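PDB 6IBU: probable glycosidase crf1 from Neosartorya fumigata, which cleaves chitin and transfers it to 1,6-beta-glucan or to other chitin chains, cross-linking the fungal cell wall, through its GH16 domain, the part in this chain. Local coordinates for residues A[32-42]-A[59-67]; A[184-192]-A[200-208]. All coordinates share one frame; numbering follows the deposited sequence.

Interaction 1: A[32-42]-A[59-67]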
loop_
_atom_site.group_PDB
_atom_site.type_symbol
_atom_site.label_atom_id
_atom_site.label_comp_id
_atom_site.label_asym_id
_atom_site.label_seq_id
_atom_site.Cartn_x
_atom_site.Cartn_y
_atom_site.Cartn_z
ATOM N N LEU A 32 -10.848 -9.389 -9.704
ATOM C CA LEU A 32 -11.222 -8.777 -8.401
ATOM C C LEU A 32 -11.828 -9.783 -7.422
ATOM O O LEU A 32 -12.349 -9.327 -6.399
ATOM C CB LEU A 32 -12.169 -7.607 -8.644
ATOM C CG LEU A 32 -11.537 -6.466 -9.425
ATOM C CD1 LEU A 32 -12.341 -5.187 -9.248
ATOM C CD2 LEU A 32 -10.080 -6.265 -9.020
ATOM N N ASP A 33 -11.701 -11.084 -7.687
ATOM C CA ASP A 33 -12.265 -12.187 -6.874
ATOM C C ASP A 33 -11.873 -12.084 -5.399
ATOM O O ASP A 33 -12.770 -12.150 -4.567
ATOM C CB ASP A 33 -11.831 -13.534 -7.441
ATOM C CG ASP A 33 -12.732 -13.965 -8.586
ATOM O OD1 ASP A 33 -13.772 -13.278 -8.817
ATOM O OD2 ASP A 33 -12.397 -14.977 -9.242
ATOM N N GLN A 34 -10.589 -11.955 -5.083
ATOM C CA GLN A 34 -10.113 -12.031 -3.676
ATOM C C GLN A 34 -9.868 -10.614 -3.154
ATOM O O GLN A 34 -9.023 -10.457 -2.270
ATOM C CB GLN A 34 -8.916 -12.974 -3.624
ATOM C CG GLN A 34 -9.300 -14.370 -4.098
ATOM C CD GLN A 34 -8.208 -15.404 -3.967
ATOM O OE1 GLN A 34 -7.772 -16.000 -4.960
ATOM N NE2 GLN A 34 -7.765 -15.640 -2.737
ATOM N N TRP A 35 -10.570 -9.627 -3.725
ATOM C CA TRP A 35 -10.462 -8.190 -3.362
ATOM C C TRP A 35 -11.831 -7.643 -2.953
ATOM O O TRP A 35 -12.852 -8.156 -3.441
ATOM C CB TRP A 35 -9.904 -7.379 -4.530
ATOM C CG TRP A 35 -8.513 -7.727 -4.955
ATOM C CD1 TRP A 35 -8.125 -8.778 -5.730
ATOM C CD2 TRP A 35 -7.320 -6.972 -4.682
ATOM N NE1 TRP A 35 -6.775 -8.737 -5.941
ATOM C CE2 TRP A 35 -6.253 -7.647 -5.305
ATOM C CE3 TRP A 35 -7.044 -5.812 -3.955
ATOM C CZ2 TRP A 35 -4.938 -7.208 -5.216
ATOM C CZ3 TRP A 35 -5.748 -5.363 -3.881
ATOM C CH2 TRP A 35 -4.711 -6.058 -4.499
ATOM N N GLU A 36 -11.838 -6.638 -2.088
ATOM C CA GLU A 36 -13.045 -5.889 -1.654
ATOM C C GLU A 36 -12.885 -4.479 -2.230
ATOM O O GLU A 36 -11.776 -3.933 -2.059
ATOM C CB GLU A 36 -13.144 -6.006 -0.124
ATOM C CG GLU A 36 -13.863 -4.869 0.599
ATOM C CD GLU A 36 -13.619 -4.802 2.117
ATOM O OE1 GLU A 36 -12.617 -5.410 2.595
ATOM O OE2 GLU A 36 -14.429 -4.144 2.847
ATOM N N VAL A 37 -13.877 -3.999 -2.985
ATOM C CA VAL A 37 -13.909 -2.598 -3.456
ATOM C C VAL A 37 -14.477 -1.832 -2.309
ATOM O O VAL A 37 -15.653 -1.783 -1.965
ATOM C CB VAL A 37 -14.712 -2.283 -4.704
ATOM C CG1 VAL A 37 -14.640 -0.783 -4.997
ATOM C CG2 VAL A 37 -14.244 -3.109 -5.886
ATOM N N THR A 38 -13.542 -1.282 -1.686
ATOM C CA THR A 38 -13.855 -0.915 -0.334
ATOM C C THR A 38 -14.223 0.566 -0.288
ATOM O O THR A 38 -14.697 0.987 0.717
ATOM C CB THR A 38 -12.654 -1.378 0.436
ATOM O OG1 THR A 38 -12.855 -1.043 1.801
ATOM C CG2 THR A 38 -11.408 -0.726 -0.107
ATOM N N ALA A 39 -14.000 1.330 -1.340
ATOM C CA ALA A 39 -14.605 2.676 -1.497
ATOM C C ALA A 39 -14.597 2.994 -2.976
ATOM O O ALA A 39 -13.684 2.503 -3.669
ATOM C CB ALA A 39 -13.854 3.708 -0.712
ATOM N N GLY A 40 -15.597 3.746 -3.445
ATOM C CA GLY A 40 -15.807 4.073 -4.863
ATOM C C GLY A 40 -16.070 2.838 -5.707
ATOM O O GLY A 40 -16.515 1.824 -5.178
ATOM N N LYS A 41 -15.839 2.963 -7.003
ATOM C CA LYS A 41 -16.068 1.918 -8.029
ATOM C C LYS A 41 -14.745 1.766 -8.779
ATOM O O LYS A 41 -14.082 2.782 -9.039
ATOM C CB LYS A 41 -17.240 2.315 -8.939
ATOM C CG LYS A 41 -17.546 1.362 -10.094
ATOM C CD LYS A 41 -18.112 -0.006 -9.672
ATOM C CE LYS A 41 -17.834 -1.135 -10.650
ATOM N NZ LYS A 41 -18.477 -0.918 -11.970
ATOM N N VAL A 42 -14.332 0.548 -9.062
ATOM C CA VAL A 42 -13.013 0.317 -9.697
ATOM C C VAL A 42 -13.257 -0.504 -10.949
ATOM O O VAL A 42 -13.350 -1.721 -10.892
ATOM C CB VAL A 42 -12.030 -0.332 -8.711
ATOM C CG1 VAL A 42 -10.743 -0.759 -9.398
ATOM C CG2 VAL A 42 -11.733 0.623 -7.556
ATOM N N ALA A 59 -12.265 8.470 -3.761
ATOM C CA ALA A 59 -11.115 7.758 -3.176
ATOM C C ALA A 59 -11.282 6.276 -3.488
ATOM O O ALA A 59 -11.376 5.432 -2.599
ATOM C CB ALA A 59 -11.057 8.035 -1.699
ATOM N N PRO A 60 -11.334 5.908 -4.773
ATOM C CA PRO A 60 -11.470 4.506 -5.149
ATOM C C PRO A 60 -10.321 3.658 -4.583
ATOM O O PRO A 60 -9.184 4.041 -4.708
ATOM C CB PRO A 60 -11.424 4.522 -6.684
ATOM C CG PRO A 60 -10.746 5.839 -7.011
ATOM C CD PRO A 60 -11.205 6.795 -5.928
ATOM N N THR A 61 -10.669 2.539 -3.956
ATOM C CA THR A 61 -9.721 1.660 -3.237
ATOM C C THR A 61 -10.108 0.198 -3.425
ATOM O O THR A 61 -11.300 -0.087 -3.462
ATOM C CB THR A 61 -9.707 1.971 -1.738
ATOM O OG1 THR A 61 -9.683 3.382 -1.560
ATOM C CG2 THR A 61 -8.503 1.386 -1.046
ATOM N N ILE A 62 -9.119 -0.686 -3.500
ATOM C CA ILE A 62 -9.335 -2.148 -3.373
ATOM C C ILE A 62 -8.385 -2.666 -2.297
ATOM O O ILE A 62 -7.252 -2.175 -2.220
ATOM C CB ILE A 62 -9.164 -2.872 -4.723
ATOM C CG1 ILE A 62 -7.761 -2.723 -5.309
ATOM C CG2 ILE A 62 -10.226 -2.414 -5.715
ATOM C CD1 ILE A 62 -7.522 -3.657 -6.482
ATOM N N ASP A 63 -8.883 -3.563 -1.446
ATOM C CA ASP A 63 -8.112 -4.308 -0.423
ATOM C C ASP A 63 -8.165 -5.796 -0.766
ATOM O O ASP A 63 -9.241 -6.266 -1.184
ATOM C CB ASP A 63 -8.747 -4.180 0.955
ATOM C CG ASP A 63 -8.602 -2.827 1.600
ATOM O OD1 ASP A 63 -7.736 -2.065 1.146
ATOM O OD2 ASP A 63 -9.344 -2.567 2.571
ATOM N N THR A 64 -7.074 -6.525 -0.553
ATOM C CA THR A 64 -7.079 -8.004 -0.582
ATOM C C THR A 64 -7.965 -8.484 0.569
ATOM O O THR A 64 -7.940 -7.882 1.642
ATOM C CB THR A 64 -5.666 -8.595 -0.522
ATOM O OG1 THR A 64 -4.961 -8.103 0.618
ATOM C CG2 THR A 64 -4.869 -8.306 -1.770
ATOM N N ASP A 65 -8.763 -9.509 0.319
ATOM C CA ASP A 65 -9.571 -10.196 1.360
ATOM C C ASP A 65 -8.616 -10.821 2.379
ATOM O O ASP A 65 -8.924 -10.785 3.565
ATOM C CB ASP A 65 -10.454 -11.292 0.760
ATOM C CG ASP A 65 -11.642 -10.798 -0.035
ATOM O OD1 ASP A 65 -12.003 -9.596 0.087
ATOM O OD2 ASP A 65 -12.189 -11.621 -0.790
ATOM N N PHE A 66 -7.463 -11.294 1.919
ATOM C CA PHE A 66 -6.465 -12.046 2.711
ATOM C C PHE A 66 -5.360 -11.117 3.208
ATOM O O PHE A 66 -5.170 -10.008 2.672
ATOM C CB PHE A 66 -5.836 -13.146 1.855
ATOM C CG PHE A 66 -5.318 -12.638 0.534
ATOM C CD1 PHE A 66 -4.049 -12.095 0.428
ATOM C CD2 PHE A 66 -6.113 -12.676 -0.602
ATOM C CE1 PHE A 66 -3.564 -11.651 -0.789
ATOM C CE2 PHE A 66 -5.633 -12.212 -1.820
ATOM C CZ PHE A 66 -4.355 -11.712 -1.915
ATOM N N TYR A 67 -4.650 -11.603 4.228
ATOM C CA TYR A 67 -3.394 -11.046 4.774
ATOM C C TYR A 67 -2.290 -12.041 4.444
ATOM O O TYR A 67 -2.587 -13.220 4.361
ATOM C CB TYR A 67 -3.452 -10.869 6.290
ATOM C CG TYR A 67 -4.421 -9.822 6.756
ATOM C CD1 TYR A 67 -5.788 -10.020 6.637
ATOM C CD2 TYR A 67 -3.983 -8.657 7.366
ATOM C CE1 TYR A 67 -6.695 -9.071 7.078
ATOM C CE2 TYR A 67 -4.885 -7.698 7.808
ATOM C CZ TYR A 67 -6.243 -7.909 7.665
ATOM O OH TYR A 67 -7.124 -6.971 8.101
HETATM O O HOH W 1 -11.708 -3.903 4.576
#
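W35 is held between I62 and T64 where strand 35-39, at one edge of its seven-stranded sheet, pairs antiparallel with strand 61-64 in the GH16 beta-sandwich. The backbone pairing is regular around E36 and D63, which exchange two bonds (E36 N to D63 O 2.8 Å; D63 N back to E36 O). It continues into the preceding turn as a nearly straight bond from D65 N to Q34 O (2.8 Å, 177°). Beyond V37 the register slips by one in a beta bulge: T61 O accepts from T38 N, while T61 N donates to A39 O. Among the apolar contacts, the six-membered ring of W35 is gripped on both faces. I62 CD1 sits 3.8 Å from its centroid over one face; T64 CG2 lies 3.5 Å from it over the opposite one, 11° off the ring normal. W35 NE1 is hydrogen-bonded to Y22 OH, which fixes the polar edge of the indole. I62 places CG1 between its backbone N and carbonyl carbon (chi1 62°), which swings CD1 over the indole and leaves CG2 to meet V42 CG2 at 3.9 Å. T38, in the bulge, packs its methyl CG2 against T61 CB (3.6 Å). On the face of E36 and D63 two carboxylates come close: E36 OE1 and D63 OD2 are like charges 4.3 Å apart, and a water that donates to E36 OE1 donates weakly to D63 OD2 as well. D63 OD1 forms a salt bridge with NE of R182, a chitin-binding residue, and so probably helps position it; R180 lies at long, weak ion-pair range of E36 OE1; both would probably ease the repulsion. T61 OG1 donates to A59 O at 2.9 Å, from above the carbonyl plane.

Interaction 2: A[184-192]-A[200-208]; sequences GSWAGGDPS and WAGGLTDYS
G189 and T205 join two loops at one end of the GH16 sandwich: a type I beta turn, A187 to D190, that follows strand 179-187, and the chain leaving helix 195-201 through a Schellman motif at G202. One backbone hydrogen bond crosses between them, from T205 N to G189 O (2.7 Å), with the donor well above the carbonyl plane. Two CA-H...O contacts flank it: G189 CA approaches G203 O to 3.2 Å, and L204 CA faces G189 O. With no side chain on G188 or G189, the backbones come close, and A201 CB rests 3.5 Å from G188 C. Apolar contacts surround this bond. L204 CD1 packs on P191 CG (3.9 Å). T205 CG2 lies over one face of the Y207 ring, toward its rim, while A187 CB touches Y207 CE1. Farther along, W186 CH2 meets W200 CZ3 at 3.8 Å, the two side chains crossing at about a right angle. W186 binds chitin, and W200 also touches E102, a chitin-binding residue and the probable proton donor, so this aromatic pair lies at the substrate cleft. W186 NE1 is tied to S88. Polar contacts gather at D190. Its CG stands anti to the backbone N (chi1 -171°), which brings the carboxylate beside the Y207 hydroxyl (D190 OD2 to Y207 OH 3.4 Å), the carboxylate and ring planes 80° apart. D190 OD1 accepts from S192 N in an Asx turn, and Q56 is a further partner. On the other oxygen, a water donating to D190 OD2 also bonds Y207 OH, at 2.6 Å.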
loop_
_atom_site.group_PDB
_atom_site.type_symbol
_atom_site.label_atom_id
_atom_site.label_comp_id
_atom_site.label_asym_id
_atom_site.label_seq_id
_atom_site.Cartn_x
_atom_site.Cartn_y
_atom_site.Cartn_z
ATOM N N GLY A 184 -5.090 2.315 -4.208
ATOM C CA GLY A 184 -6.063 3.403 -4.367
ATOM C C GLY A 184 -5.450 4.708 -4.794
ATOM O O GLY A 184 -4.237 4.910 -4.654
ATOM N N SER A 185 -6.317 5.584 -5.266
ATOM C CA SER A 185 -6.002 6.990 -5.590
ATOM C C SER A 185 -6.971 7.845 -4.797
ATOM O O SER A 185 -8.035 7.353 -4.463
ATOM C CB SER A 185 -6.084 7.244 -7.066
ATOM O OG SER A 185 -7.421 7.033 -7.522
ATOM N N TRP A 186 -6.573 9.072 -4.506
ATOM C CA TRP A 186 -7.357 10.024 -3.697
ATOM C C TRP A 186 -6.753 11.416 -3.843
ATOM O O TRP A 186 -5.611 11.527 -4.273
ATOM C CB TRP A 186 -7.368 9.585 -2.237
ATOM C CG TRP A 186 -6.019 9.321 -1.659
ATOM C CD1 TRP A 186 -5.227 8.238 -1.903
ATOM C CD2 TRP A 186 -5.332 10.110 -0.675
ATOM N NE1 TRP A 186 -4.088 8.309 -1.153
ATOM C CE2 TRP A 186 -4.128 9.433 -0.380
ATOM C CE3 TRP A 186 -5.624 11.298 0.007
ATOM C CZ2 TRP A 186 -3.204 9.922 0.534
ATOM C CZ3 TRP A 186 -4.709 11.788 0.911
ATOM C CH2 TRP A 186 -3.520 11.102 1.175
ATOM N N ALA A 187 -7.503 12.436 -3.464
ATOM C CA ALA A 187 -7.034 13.831 -3.557
ATOM C C ALA A 187 -6.372 14.206 -2.238
ATOM O O ALA A 187 -7.086 14.553 -1.322
ATOM C CB ALA A 187 -8.189 14.730 -3.890
ATOM N N GLY A 188 -5.046 14.131 -2.153
ATOM C CA GLY A 188 -4.291 14.696 -1.024
ATOM C C GLY A 188 -4.527 16.187 -0.968
ATOM O O GLY A 188 -4.497 16.757 0.113
ATOM N N GLY A 189 -4.785 16.786 -2.129
ATOM C CA GLY A 189 -5.015 18.224 -2.288
ATOM C C GLY A 189 -6.488 18.605 -2.220
ATOM O O GLY A 189 -6.824 19.665 -2.739
ATOM N N ASP A 190 -7.344 17.765 -1.638
ATOM C CA ASP A 190 -8.745 18.103 -1.286
ATOM C C ASP A 190 -8.706 19.356 -0.420
ATOM O O ASP A 190 -7.973 19.379 0.562
ATOM C CB ASP A 190 -9.373 16.926 -0.540
ATOM C CG ASP A 190 -10.866 17.026 -0.293
ATOM O OD1 ASP A 190 -11.300 18.110 0.146
ATOM O OD2 ASP A 190 -11.566 15.979 -0.478
ATOM N N PRO A 191 -9.449 20.435 -0.754
ATOM C CA PRO A 191 -9.461 21.645 0.072
ATOM C C PRO A 191 -9.834 21.391 1.544
ATOM O O PRO A 191 -9.367 22.089 2.416
ATOM C CB PRO A 191 -10.524 22.532 -0.582
ATOM C CG PRO A 191 -10.633 22.032 -2.001
ATOM C CD PRO A 191 -10.297 20.559 -1.944
ATOM N N SER A 192 -10.629 20.353 1.795
ATOM C CA SER A 192 -11.063 19.963 3.156
ATOM C C SER A 192 -9.929 19.284 3.934
ATOM O O SER A 192 -10.135 19.003 5.116
ATOM C CB SER A 192 -12.287 19.098 3.094
ATOM O OG SER A 192 -11.938 17.726 3.133
ATOM N N TRP A 200 2.043 18.445 1.174
ATOM C CA TRP A 200 2.729 17.161 0.925
ATOM C C TRP A 200 2.305 16.611 -0.448
ATOM O O TRP A 200 3.178 16.173 -1.195
ATOM C CB TRP A 200 2.429 16.199 2.067
ATOM C CG TRP A 200 2.761 14.809 1.669
ATOM C CD1 TRP A 200 4.000 14.258 1.636
ATOM C CD2 TRP A 200 1.851 13.822 1.171
ATOM N NE1 TRP A 200 3.918 12.968 1.194
ATOM C CE2 TRP A 200 2.616 12.671 0.902
ATOM C CE3 TRP A 200 0.474 13.787 0.938
ATOM C CZ2 TRP A 200 2.046 11.498 0.415
ATOM C CZ3 TRP A 200 -0.087 12.618 0.474
ATOM C CH2 TRP A 200 0.690 11.495 0.208
ATOM N N ALA A 201 1.010 16.709 -0.767
ATOM C CA ALA A 201 0.394 16.205 -2.016
ATOM C C ALA A 201 0.875 17.040 -3.210
ATOM O O ALA A 201 0.759 16.575 -4.336
ATOM C CB ALA A 201 -1.111 16.175 -1.889
ATOM N N GLY A 202 1.427 18.224 -2.966
ATOM C CA GLY A 202 1.951 19.092 -4.037
ATOM C C GLY A 202 0.964 20.168 -4.467
ATOM O O GLY A 202 1.224 20.833 -5.477
ATOM N N GLY A 203 -0.108 20.369 -3.720
ATOM C CA GLY A 203 -1.006 21.512 -3.930
ATOM C C GLY A 203 -2.457 21.096 -3.948
ATOM O O GLY A 203 -2.729 19.905 -3.863
ATOM N N LEU A 204 -3.341 22.075 -4.098
ATOM C CA LEU A 204 -4.812 21.945 -4.204
ATOM C C LEU A 204 -5.163 21.089 -5.423
ATOM O O LEU A 204 -4.564 21.299 -6.509
ATOM C CB LEU A 204 -5.369 23.361 -4.375
ATOM C CG LEU A 204 -6.754 23.632 -3.819
ATOM C CD1 LEU A 204 -6.906 23.044 -2.425
ATOM C CD2 LEU A 204 -7.000 25.132 -3.819
ATOM N N THR A 205 -6.136 20.199 -5.278
ATOM C CA THR A 205 -6.623 19.396 -6.420
ATOM C C THR A 205 -7.727 20.183 -7.108
ATOM O O THR A 205 -8.575 20.700 -6.395
ATOM C CB THR A 205 -7.099 18.010 -5.987
ATOM O OG1 THR A 205 -5.936 17.339 -5.517
ATOM C CG2 THR A 205 -7.746 17.242 -7.117
ATOM N N ASP A 206 -7.664 20.263 -8.433
ATOM C CA ASP A 206 -8.689 20.891 -9.297
ATOM C C ASP A 206 -9.460 19.760 -9.986
ATOM O O ASP A 206 -9.007 19.315 -11.047
ATOM C CB ASP A 206 -8.036 21.839 -10.308
ATOM C CG ASP A 206 -9.042 22.574 -11.181
ATOM O OD1 ASP A 206 -10.076 23.005 -10.620
ATOM O OD2 ASP A 206 -8.779 22.725 -12.402
ATOM N N TYR A 207 -10.568 19.312 -9.392
ATOM C CA TYR A 207 -11.345 18.139 -9.866
ATOM C C TYR A 207 -11.867 18.356 -11.279
ATOM O O TYR A 207 -11.880 17.402 -12.062
ATOM C CB TYR A 207 -12.509 17.854 -8.932
ATOM C CG TYR A 207 -12.050 17.526 -7.544
ATOM C CD1 TYR A 207 -11.563 16.274 -7.234
ATOM C CD2 TYR A 207 -12.097 18.482 -6.552
ATOM C CE1 TYR A 207 -11.145 15.971 -5.948
ATOM C CE2 TYR A 207 -11.686 18.199 -5.264
ATOM C CZ TYR A 207 -11.193 16.945 -4.972
ATOM O OH TYR A 207 -10.794 16.697 -3.700
ATOM N N SER A 208 -12.264 19.582 -11.602
ATOM C CA SER A 208 -12.864 19.917 -12.915
ATOM C C SER A 208 -11.826 19.718 -14.033
ATOM O O SER A 208 -12.239 19.354 -15.150
ATOM C CB SER A 208 -13.461 21.303 -12.863
ATOM O OG SER A 208 -12.864 22.101 -11.834
HETATM O O HOH W 2 -11.509 14.467 -2.493
#

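Overall arrangement
From the N terminus, interaction 1 comes first: residues 32-42 meet 59-67 and close a loop of 16 residues containing strands 44-45 and 48-53, which belong to the other sheet of the sandwich. The chain then runs through strand 98-105, which carries the probable catalytic residues E98 and E102, before returning as strand 179-187, next to strand 61-64. Interaction 2 follows in series, with 184-192 meeting 200-208 around a short excursion that includes most of helix 195-201 and chitin-binding T197. The two contacts neither nest nor cross, yet they touch: P60 CD lies 3.5 Å from S185 O, and A59 packs on chitin-binding W186, joining neighbouring strands 61-64 and 179-187 of one sheet.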